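Local coordinates for protein L-lysine 6-oxidase (Marinomonas mediterranea, PDB 3WEU) that oxidises the side-chain amine of free L-lysine with a cysteine tryptophylquinone cofactor, releasing ammonium and antibacterial hydrogen peroxide, at residues F295-I306 with M318-R329. Sequence-based numbering, arbitrary orientation.
Sequences FDRDILPIIQRI and MSGFFSFQFDYR. With EDO (1,2-ethanediol), chain M.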
loop_
_atom_site.group_PDB
_atom_site.type_symbol
_atom_site.label_atom_id
_atom_site.label_comp_id
_atom_site.label_asym_id
_atom_site.label_seq_id
_atom_site.Cartn_x
_atom_site.Cartn_y
_atom_site.Cartn_z
ATOM N N PHE A 295 21.168 -49.295 19.126
ATOM C CA PHE A 295 19.791 -48.949 18.852
ATOM C C PHE A 295 19.291 -47.788 19.697
ATOM O O PHE A 295 18.750 -46.795 19.173
ATOM C CB PHE A 295 18.865 -50.121 19.030
ATOM C CG PHE A 295 17.435 -49.773 18.662
ATOM C CD1 PHE A 295 17.045 -49.699 17.344
ATOM C CD2 PHE A 295 16.516 -49.443 19.665
ATOM C CE1 PHE A 295 15.768 -49.341 17.010
ATOM C CE2 PHE A 295 15.214 -49.125 19.339
ATOM C CZ PHE A 295 14.848 -49.061 18.013
ATOM N N ASP A 296 19.392 -47.917 20.995
ATOM C CA ASP A 296 18.861 -46.920 21.867
ATOM C C ASP A 296 19.494 -45.530 21.684
ATOM O O ASP A 296 18.790 -44.532 21.764
ATOM C CB ASP A 296 18.930 -47.292 23.366
ATOM C CG ASP A 296 17.965 -48.433 23.791
ATOM O OD1 ASP A 296 16.954 -48.668 23.179
ATOM O OD2 ASP A 296 18.291 -49.145 24.761
ATOM N N ARG A 297 20.792 -45.451 21.514
ATOM C CA ARG A 297 21.492 -44.180 21.425
ATOM C C ARG A 297 21.322 -43.555 20.035
ATOM O O ARG A 297 21.161 -42.359 19.919
ATOM C CB ARG A 297 23.007 -44.394 21.657
ATOM C CG ARG A 297 23.914 -43.165 21.652
ATOM C CD ARG A 297 25.450 -43.505 21.803
ATOM N NE ARG A 297 25.845 -44.247 20.640
ATOM C CZ ARG A 297 26.937 -44.992 20.513
ATOM N NH1 ARG A 297 27.806 -45.105 21.512
ATOM N NH2 ARG A 297 27.151 -45.648 19.364
ATOM N N ASP A 298 21.392 -44.352 18.986
ATOM C CA ASP A 298 21.554 -43.816 17.639
ATOM C C ASP A 298 20.281 -43.847 16.805
ATOM O O ASP A 298 20.085 -43.018 15.904
ATOM C CB ASP A 298 22.629 -44.569 16.867
ATOM C CG ASP A 298 24.012 -44.551 17.540
ATOM O OD1 ASP A 298 24.396 -43.546 18.159
ATOM O OD2 ASP A 298 24.703 -45.629 17.423
ATOM N N ILE A 299 19.418 -44.806 17.045
ATOM C CA ILE A 299 18.327 -45.039 16.130
ATOM C C ILE A 299 16.996 -44.634 16.736
ATOM O O ILE A 299 16.196 -43.868 16.132
ATOM C CB ILE A 299 18.269 -46.492 15.754
ATOM C CG1 ILE A 299 19.652 -46.988 15.272
ATOM C CG2 ILE A 299 17.160 -46.777 14.734
ATOM C CD1 ILE A 299 20.216 -46.236 14.108
ATOM N N LEU A 300 16.754 -45.125 17.931
ATOM C CA LEU A 300 15.538 -44.814 18.643
ATOM C C LEU A 300 15.179 -43.337 18.712
ATOM O O LEU A 300 14.032 -43.040 18.581
ATOM C CB LEU A 300 15.528 -45.428 20.031
ATOM C CG LEU A 300 14.364 -45.163 20.975
ATOM C CD1 LEU A 300 13.107 -45.808 20.374
ATOM C CD2 LEU A 300 14.721 -45.756 22.363
ATOM N N PRO A 301 16.124 -42.441 18.904
ATOM C CA PRO A 301 15.710 -41.029 18.967
ATOM C C PRO A 301 15.123 -40.558 17.646
ATOM O O PRO A 301 14.189 -39.789 17.618
ATOM C CB PRO A 301 17.025 -40.323 19.254
ATOM C CG PRO A 301 17.852 -41.405 20.049
ATOM C CD PRO A 301 17.554 -42.618 19.228
ATOM N N ILE A 302 15.595 -41.089 16.552
ATOM C CA ILE A 302 15.063 -40.688 15.273
ATOM C C ILE A 302 13.600 -41.130 15.161
ATOM O O ILE A 302 12.671 -40.391 14.787
ATOM C CB ILE A 302 15.902 -41.247 14.131
ATOM C CG1 ILE A 302 17.261 -40.611 14.178
ATOM C CG2 ILE A 302 15.212 -40.930 12.797
ATOM C CD1 ILE A 302 18.252 -41.277 13.259
ATOM N N ILE A 303 13.353 -42.353 15.546
ATOM C CA ILE A 303 12.029 -42.893 15.506
ATOM C C ILE A 303 11.089 -42.156 16.450
ATOM O O ILE A 303 9.961 -41.849 16.083
ATOM C CB ILE A 303 12.086 -44.381 15.919
ATOM C CG1 ILE A 303 12.950 -45.195 14.943
ATOM C CG2 ILE A 303 10.716 -44.929 15.993
ATOM C CD1 ILE A 303 13.246 -46.614 15.433
ATOM N N GLN A 304 11.561 -41.852 17.658
ATOM C CA GLN A 304 10.742 -41.112 18.622
ATOM C C GLN A 304 10.454 -39.698 18.073
ATOM O O GLN A 304 9.364 -39.206 18.225
ATOM C CB GLN A 304 11.437 -40.949 20.005
ATOM C CG GLN A 304 11.657 -42.268 20.714
ATOM C CD GLN A 304 12.480 -42.145 21.996
ATOM O OE1 GLN A 304 13.512 -41.412 22.115
ATOM N NE2 GLN A 304 12.084 -42.916 22.925
ATOM N N ARG A 305 11.443 -39.035 17.463
ATOM C CA ARG A 305 11.217 -37.658 16.983
ATOM C C ARG A 305 10.141 -37.700 15.898
ATOM O O ARG A 305 9.195 -36.933 15.952
ATOM C CB ARG A 305 12.532 -37.074 16.504
ATOM C CG ARG A 305 13.468 -36.788 17.631
ATOM C CD ARG A 305 14.878 -36.708 17.148
ATOM N NE ARG A 305 15.797 -36.573 18.259
ATOM C CZ ARG A 305 17.043 -36.134 18.082
ATOM N NH1 ARG A 305 17.460 -35.806 16.857
ATOM N NH2 ARG A 305 17.870 -35.979 19.121
ATOM N N ILE A 306 10.270 -38.628 14.960
ATOM C CA ILE A 306 9.355 -38.772 13.861
ATOM C C ILE A 306 7.922 -38.936 14.437
ATOM O O ILE A 306 6.969 -38.281 13.979
ATOM C CB ILE A 306 9.676 -39.982 12.989
ATOM C CG1 ILE A 306 10.951 -39.745 12.173
ATOM C CG2 ILE A 306 8.563 -40.184 12.024
ATOM C CD1 ILE A 306 11.499 -41.019 11.593
ATOM N N MET A 318 4.606 -40.706 7.458
ATOM C CA MET A 318 5.720 -41.099 8.307
ATOM C C MET A 318 5.378 -42.145 9.340
ATOM O O MET A 318 6.276 -42.696 9.993
ATOM C CB MET A 318 6.367 -39.892 9.014
ATOM C CG MET A 318 6.916 -38.892 7.980
ATOM S SD MET A 318 8.329 -37.925 8.475
ATOM C CE MET A 318 7.638 -36.690 9.520
ATOM N N SER A 319 4.098 -42.502 9.395
ATOM C CA SER A 319 3.641 -43.430 10.441
ATOM C C SER A 319 4.266 -44.785 10.342
ATOM O O SER A 319 4.531 -45.426 11.361
ATOM C CB SER A 319 2.109 -43.467 10.504
ATOM O OG SER A 319 1.685 -44.064 9.330
ATOM N N GLY A 320 4.517 -45.270 9.145
ATOM C CA GLY A 320 5.176 -46.571 8.996
ATOM C C GLY A 320 6.574 -46.648 9.579
ATOM O O GLY A 320 7.099 -47.739 9.705
ATOM N N PHE A 321 7.172 -45.508 9.904
ATOM C CA PHE A 321 8.489 -45.465 10.406
ATOM C C PHE A 321 8.534 -45.491 11.931
ATOM O O PHE A 321 9.647 -45.498 12.504
ATOM C CB PHE A 321 9.271 -44.328 9.777
ATOM C CG PHE A 321 9.342 -44.476 8.277
ATOM C CD1 PHE A 321 10.326 -45.278 7.714
ATOM C CD2 PHE A 321 8.348 -43.982 7.435
ATOM C CE1 PHE A 321 10.369 -45.527 6.327
ATOM C CE2 PHE A 321 8.361 -44.245 6.070
ATOM C CZ PHE A 321 9.381 -45.012 5.501
ATOM N N PHE A 322 7.381 -45.469 12.583
ATOM C CA PHE A 322 7.385 -45.638 14.016
ATOM C C PHE A 322 6.282 -46.625 14.450
ATOM O O PHE A 322 5.829 -46.626 15.576
ATOM C CB PHE A 322 7.339 -44.344 14.778
ATOM C CG PHE A 322 6.158 -43.476 14.476
ATOM C CD1 PHE A 322 5.075 -43.474 15.301
ATOM C CD2 PHE A 322 6.161 -42.635 13.384
ATOM C CE1 PHE A 322 3.981 -42.616 15.077
ATOM C CE2 PHE A 322 5.082 -41.769 13.147
ATOM C CZ PHE A 322 3.999 -41.756 13.985
ATOM N N SER A 323 5.888 -47.475 13.547
ATOM C CA SER A 323 4.761 -48.325 13.859
ATOM C C SER A 323 5.139 -49.561 14.637
ATOM O O SER A 323 4.300 -50.136 15.289
ATOM C CB SER A 323 4.022 -48.752 12.615
ATOM O OG SER A 323 4.909 -49.421 11.777
ATOM N N PHE A 324 6.402 -49.924 14.592
ATOM C CA PHE A 324 6.866 -51.249 15.036
ATOM C C PHE A 324 6.016 -52.351 14.358
ATOM O O PHE A 324 5.445 -53.281 14.963
ATOM C CB PHE A 324 6.908 -51.354 16.593
ATOM C CG PHE A 324 7.980 -50.488 17.245
ATOM C CD1 PHE A 324 7.744 -49.080 17.491
ATOM C CD2 PHE A 324 9.209 -51.058 17.627
ATOM C CE1 PHE A 324 8.732 -48.257 18.074
ATOM C CE2 PHE A 324 10.199 -50.230 18.209
ATOM C CZ PHE A 324 9.952 -48.841 18.419
ATOM N N GLN A 325 5.885 -52.193 13.055
ATOM C CA GLN A 325 5.123 -53.184 12.292
ATOM C C GLN A 325 6.020 -54.417 12.242
ATOM O O GLN A 325 5.524 -55.490 12.047
ATOM C CB GLN A 325 4.644 -52.644 10.920
ATOM C CG GLN A 325 5.696 -52.396 9.884
ATOM C CD GLN A 325 6.622 -51.175 10.115
ATOM O OE1 GLN A 325 7.134 -50.909 11.240
ATOM N NE2 GLN A 325 6.816 -50.443 9.072
ATOM N N PHE A 326 7.332 -54.234 12.419
ATOM C CA PHE A 326 8.241 -55.338 12.624
ATOM C C PHE A 326 9.120 -54.855 13.746
ATOM O O PHE A 326 9.035 -53.724 14.171
ATOM C CB PHE A 326 9.073 -55.723 11.367
ATOM C CG PHE A 326 9.947 -54.603 10.814
ATOM C CD1 PHE A 326 11.283 -54.476 11.191
ATOM C CD2 PHE A 326 9.432 -53.640 9.906
ATOM C CE1 PHE A 326 12.097 -53.414 10.672
ATOM C CE2 PHE A 326 10.237 -52.618 9.406
ATOM C CZ PHE A 326 11.575 -52.547 9.740
ATOM N N ASP A 327 9.948 -55.737 14.226
ATOM C CA ASP A 327 10.771 -55.474 15.344
ATOM C C ASP A 327 12.045 -54.706 15.015
ATOM O O ASP A 327 12.992 -55.273 14.449
ATOM C CB ASP A 327 11.113 -56.827 16.017
ATOM C CG ASP A 327 11.726 -56.629 17.413
ATOM O OD1 ASP A 327 12.042 -55.462 17.830
ATOM O OD2 ASP A 327 11.894 -57.658 18.098
ATOM N N TYR A 328 12.093 -53.418 15.372
ATOM C CA TYR A 328 13.228 -52.559 15.045
ATOM C C TYR A 328 14.501 -53.026 15.793
ATOM O O TYR A 328 15.607 -52.716 15.350
ATOM C CB TYR A 328 12.939 -51.033 15.262
ATOM C CG TYR A 328 11.737 -50.481 14.466
ATOM C CD1 TYR A 328 11.343 -51.018 13.214
ATOM C CD2 TYR A 328 10.907 -49.523 15.003
ATOM C CE1 TYR A 328 10.202 -50.531 12.541
ATOM C CE2 TYR A 328 9.792 -49.022 14.309
ATOM C CZ TYR A 328 9.454 -49.506 13.131
ATOM O OH TYR A 328 8.348 -48.996 12.555
ATOM N N ARG A 329 14.379 -53.815 16.872
ATOM C CA ARG A 329 15.528 -54.220 17.659
ATOM C C ARG A 329 16.078 -55.543 17.184
ATOM O O ARG A 329 17.131 -55.946 17.606
ATOM C CB ARG A 329 15.141 -54.317 19.157
ATOM C CG ARG A 329 14.864 -52.945 19.771
ATOM C CD ARG A 329 14.432 -53.009 21.277
ATOM N NE ARG A 329 14.221 -51.650 21.838
ATOM C CZ ARG A 329 13.092 -50.927 21.723
ATOM N NH1 ARG A 329 12.015 -51.393 21.095
ATOM N NH2 ARG A 329 13.042 -49.668 22.202
HETATM C C1 EDO M . 16.504 -37.922 22.242
HETATM O O1 EDO M . 17.535 -37.008 21.836
HETATM C C2 EDO M . 15.223 -37.165 22.227
HETATM O O2 EDO M . 14.894 -37.181 20.864
#
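Ile303 and Ile306, one turn apart on helix 295-308, meet residues 318-329, a 3-10 turn followed by a loop, through their methyl groups. In Ile303, CG1 beside the backbone N (chi1 -62°) leaves CG2 anti to N and 3.6 Å from CB of Phe322, as the two side chains run past each other in opposite directions. Its CD1 reaches the Tyr328 ring, 3.8 Å from CD2. CG2 of Ile306 touches both CB of Met318 and CD2 of Phe322, 3.7 Å from each.

At the start of the helix Phe295 packs against the side chain of Arg329, which lays CG over one face of the ring, a CH-pi contact 4.0 Å from the centroid. Its extended chain carries the guanidinium past the rim, NH2 coming 3.6 Å from CE2. CE2 lies over one face of the guanidinium, but the planes are 62° apart, so the groups are not stacked. CB of Tyr328 approaches CE1 of the same ring. Asp296 OD1 lies near the guanidinium edge, but 4.2 Å from NH2 is too long for a salt bridge.

Polar bonds form within each segment rather than between them. Arg297 grips Asp298 side-on in a salt bridge, and Arg305 binds both oxygens of an ethanediol, probably from the crystallisation liquor. Tyr328 OH donates to Gln325 OE1 (2.6 Å) and accepts from Phe324 N, while an Asx turn at Asp327 takes the N-H of Arg329. Outside, Tyr342 binds Phe321 O and Trp416 binds Tyr328 O.

With no hydrogen bond crossing between helix and loop, their association rests mainly on apolar side-chain contact and on Arg329 against Phe295, with at most a weak electrostatic pull from Asp296.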